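Local coordinates for protein 2-hydroxyisobutyryl-CoA synthetase (Aquincola tertiaricarbonis, PDB 6HDX) that belongs to the ANL superfamily of AMP-binding enzymes, with a large AMP-binding domain followed by a smaller C-terminal domain, at residues A[90-95]-A[337-342]; A[247-252]-A[270-275]. All coordinates share one frame; numbering follows the deposited sequence.

From the N terminus, the chain enters interaction 1 at the end of helix 85-91, but the partner segment 337-342 comes some 240 residues later, so this contact closes a very long loop. Interaction 2 falls wholly within that loop and closes a short one of its own: strand 246-249, helix 258-268 and strand 271-274 follow one another directly. The two do not cross, and their centres lie about 27 Å apart. Interaction 1 ties the segment after helix 85-91 to the start of strand 340-347 in the antiparallel sheet, while interaction 2 builds one edge of the parallel sheet. 8LH touches interaction 2 directly and lies about 8 Å from the side chain of Leu340 in interaction 1.

Interaction 1. Residues A[90-95]-A[337-342]; sequences ARVPVV and MIRLLS
Arg339 grips Val92 O side-on: NE and NH2 both donate to that oxygen, each at 3.2 Å, and the oxygen lies in the guanidinium plane. NH2 points almost straight down the carbonyl bond, whereas NE sits above the carbonyl plane. Bends at chi2 (-113°) and chi3 (-65°) fold the arginine chain so that this edge meets Val92. Water 1 bridges Val92 O and NH2, and water 2 joins Pro93 O to Ile338 O. Beyond the two segments, NH1 forms a salt bridge with Glu307 and NH2 also donates to Met314 O.

The backbones meet in a single beta bridge around Val95 and Leu340. Val95 N donates to Arg339 O at 2.8 Å, and Leu341 N donates to Val95 O at 2.9 Å. Against strand 322-329, Arg339 and Leu340 both face Tyr327 in a G1 beta bulge.

Van der Waals packing surrounds the polar bonds. Val94 CG1 lies over one guanidinium face, toward its rim, 3.8 Å from Arg339 NH2; Val92 CG1 packs 3.8 Å from Arg339 CG; and Val95 CG1 meets Leu340 CD1 at 4.0 Å. A buried guanidinium with Glu307 and two carbonyls around it probably stays charged, and it fixes the chain just where it leaves helix 85-91.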
ATOM      1  N   ALA A  90      16.723 -19.459  30.770  1.00 50.06           N
ATOM      2  CA  ALA A  90      17.006 -19.114  32.158  1.00 50.77           C
ATOM      3  C   ALA A  90      17.896 -17.885  32.354  1.00 54.87           C
ATOM      4  O   ALA A  90      17.673 -17.130  33.307  1.00 55.15           O
ATOM      5  CB  ALA A  90      17.615 -20.317  32.865  1.00 53.29           C
ATOM      6  N   ARG A  91      18.908 -17.693  31.481  1.00 51.06           N
ATOM      7  CA  ARG A  91      19.881 -16.599  31.609  1.00 50.90           C
ATOM      8  C   ARG A  91      19.572 -15.349  30.790  1.00 52.85           C
ATOM      9  O   ARG A  91      19.909 -14.244  31.234  1.00 52.71           O
ATOM     10  CB  ARG A  91      21.311 -17.079  31.287  1.00 50.12           C
ATOM     11  CG  ARG A  91      21.767 -18.303  32.044  1.00 50.35           C
ATOM     12  CD  ARG A  91      23.120 -18.759  31.532  1.00 53.20           C
ATOM     13  NE  ARG A  91      23.625 -19.901  32.294  1.00 59.48           N
ATOM     14  CZ  ARG A  91      24.298 -19.808  33.438  1.00 79.38           C
ATOM     15  NH1 ARG A  91      24.703 -20.906  34.065  1.00 70.02           N
ATOM     16  NH2 ARG A  91      24.570 -18.619  33.965  1.00 66.30           N
ATOM     17  N   VAL A  92      18.995 -15.520  29.585  1.00 47.43           N
ATOM     18  CA  VAL A  92      18.696 -14.402  28.691  1.00 45.49           C
ATOM     19  C   VAL A  92      17.408 -13.693  29.123  1.00 48.56           C
ATOM     20  O   VAL A  92      16.337 -14.302  29.082  1.00 47.42           O
ATOM     21  CB  VAL A  92      18.684 -14.784  27.178  1.00 48.07           C
ATOM     22  CG1 VAL A  92      18.540 -13.546  26.289  1.00 46.31           C
ATOM     23  CG2 VAL A  92      19.926 -15.576  26.789  1.00 49.29           C
ATOM     24  N   PRO A  93      17.483 -12.394  29.507  1.00 45.46           N
ATOM     25  CA  PRO A  93      16.255 -11.677  29.887  1.00 44.19           C
ATOM     26  C   PRO A  93      15.348 -11.424  28.682  1.00 45.17           C
ATOM     27  O   PRO A  93      15.833 -11.192  27.576  1.00 43.88           O
ATOM     28  CB  PRO A  93      16.783 -10.361  30.466  1.00 47.02           C
ATOM     29  CG  PRO A  93      18.092 -10.142  29.756  1.00 52.08           C
ATOM     30  CD  PRO A  93      18.673 -11.510  29.575  1.00 47.82           C
ATOM     31  N   VAL A  94      14.036 -11.472  28.892  1.00 41.47           N
ATOM     32  CA  VAL A  94      13.109 -11.190  27.804  1.00 39.23           C
ATOM     33  C   VAL A  94      13.081  -9.701  27.491  1.00 43.12           C
ATOM     34  O   VAL A  94      13.221  -8.861  28.388  1.00 43.15           O
ATOM     35  CB  VAL A  94      11.673 -11.753  28.001  1.00 41.70           C
ATOM     36  CG1 VAL A  94      11.672 -13.274  28.046  1.00 41.01           C
ATOM     37  CG2 VAL A  94      10.979 -11.144  29.224  1.00 42.22           C
ATOM     38  N   VAL A  95      12.875  -9.389  26.212  1.00 38.92           N
ATOM     39  CA  VAL A  95      12.696  -8.031  25.724  1.00 37.83           C
ATOM     40  C   VAL A  95      11.185  -7.733  25.768  1.00 41.40           C
ATOM     41  O   VAL A  95      10.388  -8.537  25.297  1.00 39.25           O
ATOM     42  CB  VAL A  95      13.233  -7.874  24.281  1.00 39.43           C
ATOM     43  CG1 VAL A  95      12.916  -6.484  23.722  1.00 37.77           C
ATOM     44  CG2 VAL A  95      14.725  -8.162  24.209  1.00 40.43           C
ATOM     45  N   MET A 337      15.462  -9.380  17.141  1.00 29.42           N
ATOM     46  CA  MET A 337      14.707  -9.584  18.374  1.00 28.85           C
ATOM     47  C   MET A 337      15.158 -10.857  19.023  1.00 34.84           C
ATOM     48  O   MET A 337      15.138 -11.913  18.396  1.00 35.40           O
ATOM     49  CB  MET A 337      13.184  -9.607  18.116  1.00 28.93           C
ATOM     50  CG  MET A 337      12.619  -8.292  17.613  1.00 30.47           C
ATOM     51  SD  MET A 337      12.460  -7.032  18.904  1.00 34.51           S
ATOM     52  CE  MET A 337      13.985  -6.064  18.635  1.00 31.80           C
ATOM     53  N   ILE A 338      15.656 -10.740  20.257  1.00 32.23           N
ATOM     54  CA  ILE A 338      16.157 -11.873  21.018  1.00 32.34           C
ATOM     55  C   ILE A 338      15.321 -12.001  22.280  1.00 35.67           C
ATOM     56  O   ILE A 338      15.414 -11.169  23.189  1.00 35.15           O
ATOM     57  CB  ILE A 338      17.695 -11.815  21.282  1.00 35.76           C
ATOM     58  CG1 ILE A 338      18.460 -11.525  19.980  1.00 35.81           C
ATOM     59  CG2 ILE A 338      18.170 -13.129  21.913  1.00 36.12           C
ATOM     60  CD1 ILE A 338      19.874 -11.086  20.166  1.00 46.47           C
ATOM     61  N   ARG A 339      14.526 -13.071  22.325  1.00 32.07           N
ATOM     62  CA  ARG A 339      13.593 -13.379  23.404  1.00 32.11           C
ATOM     63  C   ARG A 339      12.605 -12.228  23.569  1.00 36.02           C
ATOM     64  O   ARG A 339      12.417 -11.726  24.676  1.00 37.10           O
ATOM     65  CB  ARG A 339      14.275 -13.758  24.751  1.00 31.60           C
ATOM     66  CG  ARG A 339      15.344 -14.826  24.662  1.00 35.49           C
ATOM     67  CD  ARG A 339      14.927 -16.105  25.377  1.00 49.81           C
ATOM     68  NE  ARG A 339      14.774 -15.899  26.808  1.00 59.05           N
ATOM     69  CZ  ARG A 339      13.894 -16.529  27.574  1.00 60.10           C
ATOM     70  NH1 ARG A 339      13.086 -17.446  27.055  1.00 40.77           N
ATOM     71  NH2 ARG A 339      13.820 -16.253  28.867  1.00 47.77           N
ATOM     72  N   LEU A 340      11.982 -11.793  22.457  1.00 31.60           N
ATOM     73  CA  LEU A 340      10.920 -10.792  22.545  1.00 31.86           C
ATOM     74  C   LEU A 340       9.645 -11.481  23.117  1.00 34.69           C
ATOM     75  O   LEU A 340       9.181 -12.510  22.599  1.00 30.85           O
ATOM     76  CB  LEU A 340      10.615 -10.104  21.189  1.00 30.79           C
ATOM     77  CG  LEU A 340       9.386  -9.139  21.156  1.00 33.64           C
ATOM     78  CD1 LEU A 340       9.616  -7.904  22.040  1.00 33.96           C
ATOM     79  CD2 LEU A 340       9.084  -8.684  19.740  1.00 30.50           C
ATOM     80  N   LEU A 341       9.133 -10.913  24.220  1.00 33.14           N
ATOM     81  CA  LEU A 341       7.931 -11.358  24.904  1.00 32.92           C
ATOM     82  C   LEU A 341       6.701 -10.876  24.113  1.00 35.27           C
ATOM     83  O   LEU A 341       6.512  -9.678  23.944  1.00 34.30           O
ATOM     84  CB  LEU A 341       7.916 -10.790  26.340  1.00 34.38           C
ATOM     85  CG  LEU A 341       6.619 -10.979  27.163  1.00 38.62           C
ATOM     86  CD1 LEU A 341       6.321 -12.460  27.403  1.00 37.71           C
ATOM     87  CD2 LEU A 341       6.706 -10.225  28.480  1.00 40.16           C
ATOM     88  N   SER A 342       5.887 -11.809  23.616  1.00 32.04           N
ATOM     89  CA  SER A 342       4.701 -11.451  22.841  1.00 29.98           C
ATOM     90  C   SER A 342       3.581 -10.906  23.708  1.00 33.40           C
ATOM     91  O   SER A 342       2.854 -10.040  23.248  1.00 32.22           O
ATOM     92  CB  SER A 342       4.192 -12.644  22.036  1.00 29.53           C
ATOM     93  OG  SER A 342       3.606 -13.605  22.898  1.00 32.58           O
TER
HETATM   94  O   HOH W   1      15.092 -14.968  31.360  1.00 46.72           O
HETATM   95  O   HOH W   2      17.224 -10.537  25.196  1.00 38.27           O

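Interaction 2. Residues A[247-252]-A[270-275]; sequences LFFSGE and AKVYDC. With 8LH ([[(2~{R},3~{S},4~{R},5~{R})-5-(6-aminopurin-9-yl)-3,4-bis(oxidanyl)oxolan-2-yl]methoxy-oxidanyl-phosphoryl] (2~{R})-2-methyl-3-oxidanyl-propanoate), chain B; HIU ((2R)-3-hydroxy-2-methylpropanoic acid), chain C.
Leu247, Phe248 and Phe249 pair in parallel with Val272, Tyr273 and Asp274, the two strands of a beta-alpha-beta unit connected through helix 258-268. Their axes come within 4.7 Å at the closest point and diverge by 20°. The hydrogen bonds alternate across the gap: Leu247 N to Lys271 O, Tyr273 N to Leu247 O, Phe249 N to Tyr273 O, and finally Cys275 N to Phe249 O at 3.1 Å, just past the paired strands. Strand 271-274 is one of the two edge strands of the parallel sheet within this chain.

On the face packed against helix 258-268, Phe249 crosses Val272, with CE2 3.7 Å from Val272 CG1, and Leu247 CD1 rests 3.9 Å from Ala270 CB. The other face carries Phe248 and Tyr273, which meet through their CB atoms; Cys275 SG lies at the edge of the Phe248 ring, near its plane.

Both C-terminal ends lead into the ligand site. Ser250 OG lies within hydrogen-bonding distance of a hydroxyl of 8LH and of one of HIU, whose modelled positions overlap and so probably alternate; Tyr219 OH is a further partner. The amino nitrogen N5 of 8LH donates to Cys275 O at 2.8 Å and to Asp274 OD1 at 3.0 Å. With CG of Asp274 anti to the backbone N (chi1 -163°), OD1 is turned to N5. Asp274 OD2 is held by Ser256, while water 3 donates to both Asp274 OD1, at 2.7 Å, and Glu252 O.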
ATOM      1  N   LEU A 247      -7.356 -19.022   1.602  1.00 34.82           N
ATOM      2  CA  LEU A 247      -7.276 -17.701   2.219  1.00 31.66           C
ATOM      3  C   LEU A 247      -6.329 -17.899   3.398  1.00 32.64           C
ATOM      4  O   LEU A 247      -6.459 -18.886   4.111  1.00 33.43           O
ATOM      5  CB  LEU A 247      -8.652 -17.193   2.701  1.00 31.11           C
ATOM      6  CG  LEU A 247      -9.756 -17.031   1.644  1.00 35.14           C
ATOM      7  CD1 LEU A 247     -10.618 -18.312   1.547  1.00 35.25           C
ATOM      8  CD2 LEU A 247     -10.664 -15.831   1.970  1.00 34.34           C
ATOM      9  N   PHE A 248      -5.333 -17.028   3.547  1.00 27.98           N
ATOM     10  CA  PHE A 248      -4.383 -17.130   4.653  1.00 27.20           C
ATOM     11  C   PHE A 248      -4.372 -15.819   5.394  1.00 29.35           C
ATOM     12  O   PHE A 248      -4.357 -14.770   4.775  1.00 29.05           O
ATOM     13  CB  PHE A 248      -3.001 -17.626   4.200  1.00 28.54           C
ATOM     14  CG  PHE A 248      -2.142 -16.719   3.350  1.00 28.77           C
ATOM     15  CD1 PHE A 248      -2.434 -16.518   1.998  1.00 30.17           C
ATOM     16  CD2 PHE A 248      -0.967 -16.167   3.862  1.00 29.47           C
ATOM     17  CE1 PHE A 248      -1.609 -15.714   1.202  1.00 30.23           C
ATOM     18  CE2 PHE A 248      -0.125 -15.393   3.052  1.00 31.55           C
ATOM     19  CZ  PHE A 248      -0.458 -15.164   1.731  1.00 29.53           C
ATOM     20  N   PHE A 249      -4.518 -15.877   6.702  1.00 26.05           N
ATOM     21  CA  PHE A 249      -4.685 -14.687   7.532  1.00 25.07           C
ATOM     22  C   PHE A 249      -3.685 -14.549   8.653  1.00 28.67           C
ATOM     23  O   PHE A 249      -3.197 -15.549   9.202  1.00 28.02           O
ATOM     24  CB  PHE A 249      -6.098 -14.704   8.192  1.00 26.96           C
ATOM     25  CG  PHE A 249      -7.269 -14.982   7.284  1.00 28.43           C
ATOM     26  CD1 PHE A 249      -7.583 -14.116   6.238  1.00 29.33           C
ATOM     27  CD2 PHE A 249      -8.089 -16.090   7.498  1.00 32.04           C
ATOM     28  CE1 PHE A 249      -8.650 -14.385   5.388  1.00 30.93           C
ATOM     29  CE2 PHE A 249      -9.179 -16.344   6.662  1.00 34.63           C
ATOM     30  CZ  PHE A 249      -9.455 -15.485   5.620  1.00 31.79           C
ATOM     31  N   SER A 250      -3.511 -13.289   9.086  1.00 25.82           N
ATOM     32  CA  SER A 250      -2.715 -12.901  10.253  1.00 25.56           C
ATOM     33  C   SER A 250      -3.272 -11.587  10.816  1.00 30.52           C
ATOM     34  O   SER A 250      -4.097 -10.929  10.160  1.00 27.88           O
ATOM     35  CB  SER A 250      -1.234 -12.775   9.889  1.00 24.89           C
ATOM     36  OG  SER A 250      -0.931 -11.567   9.215  1.00 28.70           O
ATOM     37  N   GLY A 251      -2.829 -11.226  12.026  1.00 28.57           N
ATOM     38  CA  GLY A 251      -3.159  -9.950  12.641  1.00 26.53           C
ATOM     39  C   GLY A 251      -4.002 -10.023  13.884  1.00 31.45           C
ATOM     40  O   GLY A 251      -3.989  -9.090  14.678  1.00 31.01           O
ATOM     41  N   GLU A 252      -4.762 -11.120  14.051  1.00 28.53           N
ATOM     42  CA  GLU A 252      -5.691 -11.317  15.155  1.00 28.28           C
ATOM     43  C   GLU A 252      -6.160 -12.771  15.141  1.00 33.68           C
ATOM     44  O   GLU A 252      -6.024 -13.440  14.101  1.00 33.08           O
ATOM     45  CB  GLU A 252      -6.928 -10.390  14.976  1.00 29.92           C
ATOM     46  CG  GLU A 252      -7.600 -10.500  13.606  1.00 32.02           C
ATOM     47  CD  GLU A 252      -8.941  -9.822  13.444  1.00 34.39           C
ATOM     48  OE1 GLU A 252      -9.306  -8.995  14.305  1.00 35.58           O
ATOM     49  OE2 GLU A 252      -9.631 -10.113  12.445  1.00 32.56           O
ATOM     50  N   ALA A 270     -13.350 -22.714   0.126  1.00 41.00           N
ATOM     51  CA  ALA A 270     -11.883 -22.811   0.064  1.00 39.53           C
ATOM     52  C   ALA A 270     -11.268 -23.110   1.431  1.00 42.98           C
ATOM     53  O   ALA A 270     -11.989 -23.165   2.426  1.00 44.99           O
ATOM     54  CB  ALA A 270     -11.301 -21.508  -0.503  1.00 37.90           C
ATOM     55  N   LYS A 271      -9.945 -23.326   1.478  1.00 37.46           N
ATOM     56  CA  LYS A 271      -9.240 -23.619   2.721  1.00 37.13           C
ATOM     57  C   LYS A 271      -8.709 -22.379   3.397  1.00 38.94           C
ATOM     58  O   LYS A 271      -8.325 -21.432   2.723  1.00 37.29           O
ATOM     59  CB  LYS A 271      -8.125 -24.636   2.492  1.00 40.84           C
ATOM     60  CG  LYS A 271      -8.679 -26.039   2.332  1.00 60.49           C
ATOM     61  CD  LYS A 271      -7.590 -27.041   2.115  1.00 73.80           C
ATOM     62  CE  LYS A 271      -6.952 -27.495   3.397  1.00 74.87           C
ATOM     63  NZ  LYS A 271      -5.775 -28.328   3.095  1.00 70.57           N
ATOM     64  N   VAL A 272      -8.734 -22.372   4.738  1.00 35.03           N
ATOM     65  CA  VAL A 272      -8.261 -21.251   5.556  1.00 32.45           C
ATOM     66  C   VAL A 272      -6.981 -21.667   6.273  1.00 35.73           C
ATOM     67  O   VAL A 272      -6.933 -22.738   6.874  1.00 36.78           O
ATOM     68  CB  VAL A 272      -9.377 -20.743   6.539  1.00 34.78           C
ATOM     69  CG1 VAL A 272      -8.803 -19.867   7.651  1.00 32.56           C
ATOM     70  CG2 VAL A 272     -10.486 -20.004   5.789  1.00 34.08           C
ATOM     71  N   TYR A 273      -5.955 -20.825   6.206  1.00 31.73           N
ATOM     72  CA  TYR A 273      -4.694 -21.059   6.904  1.00 31.44           C
ATOM     73  C   TYR A 273      -4.432 -19.945   7.885  1.00 35.14           C
ATOM     74  O   TYR A 273      -4.664 -18.779   7.560  1.00 34.24           O
ATOM     75  CB  TYR A 273      -3.510 -21.230   5.926  1.00 31.78           C
ATOM     76  CG  TYR A 273      -3.715 -22.404   4.997  1.00 35.34           C
ATOM     77  CD1 TYR A 273      -3.887 -23.692   5.500  1.00 39.50           C
ATOM     78  CD2 TYR A 273      -3.858 -22.214   3.627  1.00 34.90           C
ATOM     79  CE1 TYR A 273      -4.144 -24.771   4.654  1.00 42.40           C
ATOM     80  CE2 TYR A 273      -4.108 -23.288   2.771  1.00 36.44           C
ATOM     81  CZ  TYR A 273      -4.238 -24.565   3.288  1.00 43.57           C
ATOM     82  OH  TYR A 273      -4.474 -25.626   2.452  1.00 42.70           O
ATOM     83  N   ASP A 274      -3.962 -20.315   9.091  1.00 31.81           N
ATOM     84  CA  ASP A 274      -3.567 -19.382  10.151  1.00 30.77           C
ATOM     85  C   ASP A 274      -2.042 -19.185  10.081  1.00 34.20           C
ATOM     86  O   ASP A 274      -1.305 -20.140   9.803  1.00 33.42           O
ATOM     87  CB  ASP A 274      -3.984 -19.934  11.524  1.00 33.08           C
ATOM     88  CG  ASP A 274      -4.029 -18.968  12.698  1.00 37.14           C
ATOM     89  OD1 ASP A 274      -4.004 -17.733  12.466  1.00 36.91           O
ATOM     90  OD2 ASP A 274      -4.131 -19.441  13.843  1.00 37.78           O
ATOM     91  N   CYS A 275      -1.590 -17.919  10.256  1.00 30.24           N
ATOM     92  CA  CYS A 275      -0.176 -17.519  10.318  1.00 28.89           C
ATOM     93  C   CYS A 275      -0.054 -16.228  11.126  1.00 31.76           C
ATOM     94  O   CYS A 275      -1.065 -15.572  11.383  1.00 29.68           O
ATOM     95  CB  CYS A 275       0.473 -17.398   8.930  1.00 28.12           C
ATOM     96  SG  CYS A 275      -0.084 -15.975   7.951  1.00 31.00           S
TER
HETATM   97  C1  8LH B 501      -2.566 -12.901  16.221  1.00 35.11           C
HETATM   98  C2  8LH B 501      -2.282 -13.549  15.079  1.00 34.60           C
HETATM   99  C3  8LH B 501      -2.816 -14.781  14.873  1.00 32.60           C
HETATM  100  C4  8LH B 501      -1.299 -11.611  15.035  1.00 33.43           C
HETATM  101  N1  8LH B 501      -3.558 -15.393  15.806  1.00 34.36           N
HETATM  102  N2  8LH B 501      -3.377 -13.447  17.156  1.00 32.39           N
HETATM  103  O1  8LH B 501       0.036  -9.656  10.925  0.50 18.33           O
HETATM  104  C5  8LH B 501       1.166 -10.178  11.586  0.50 21.33           C
HETATM  105  C6  8LH B 501       1.916  -8.992  12.214  0.50 30.09           C
HETATM  106  C7  8LH B 501       2.421  -8.004  11.147  0.50 24.80           C
HETATM  107  C8  8LH B 501       1.045  -8.263  13.267  0.50 38.64           C
HETATM  108  O2  8LH B 501      -0.185  -8.356  13.276  0.50 39.26           O
HETATM  109  O3  8LH B 501       1.765  -7.540  14.172  1.00 43.26           O
HETATM  110  P1  8LH B 501       1.089  -6.536  15.192  1.00 43.20           P
HETATM  111  O4  8LH B 501       0.221  -5.633  14.249  1.00 44.09           O
HETATM  112  O5  8LH B 501       2.050  -5.816  16.034  1.00 48.40           O
HETATM  113  O6  8LH B 501       0.152  -7.419  16.140  1.00 42.22           O
HETATM  114  C9  8LH B 501       0.705  -8.558  16.798  1.00 35.99           C
HETATM  115  C10 8LH B 501      -0.360  -9.118  17.703  1.00 31.47           C
HETATM  116  O7  8LH B 501      -1.533  -9.415  16.899  1.00 30.34           O
HETATM  117  C11 8LH B 501       0.102 -10.421  18.226  1.00 29.46           C
HETATM  118  O8  8LH B 501       0.915 -10.234  19.400  1.00 29.05           O
HETATM  119  C12 8LH B 501      -1.255 -11.097  18.544  1.00 29.46           C
HETATM  120  O9  8LH B 501      -1.895 -10.541  19.769  1.00 31.02           O
HETATM  121  C13 8LH B 501      -2.064 -10.699  17.324  1.00 29.66           C
HETATM  122  N3  8LH B 501      -1.964 -11.709  16.191  1.00 34.99           N
HETATM  123  N4  8LH B 501      -1.507 -12.734  14.348  1.00 33.01           N
HETATM  124  C14 8LH B 501      -3.881 -14.727  16.989  1.00 32.39           C
HETATM  125  N5  8LH B 501      -2.586 -15.404  13.723  1.00 25.72           N
HETATM  126  O1  HIU C 502       1.505 -11.230  12.868  0.50 30.44           O
HETATM  127  C1  HIU C 502       1.180  -9.920  12.693  0.50 30.07           C
HETATM  128  O2  HIU C 502       0.198  -9.398  13.218  0.50 28.50           O
HETATM  129  C2  HIU C 502       2.049  -9.177  11.643  0.50 31.38           C
HETATM  130  C3  HIU C 502       2.070  -7.641  11.768  0.50 26.79           C
HETATM  131  C4  HIU C 502       1.465  -9.507  10.299  0.50 34.51           C
HETATM  132  O3  HIU C 502       0.052  -9.428  10.367  0.50 34.49           O
HETATM  133  O   HOH W   3      -6.004 -15.890  12.802  1.00 32.73           O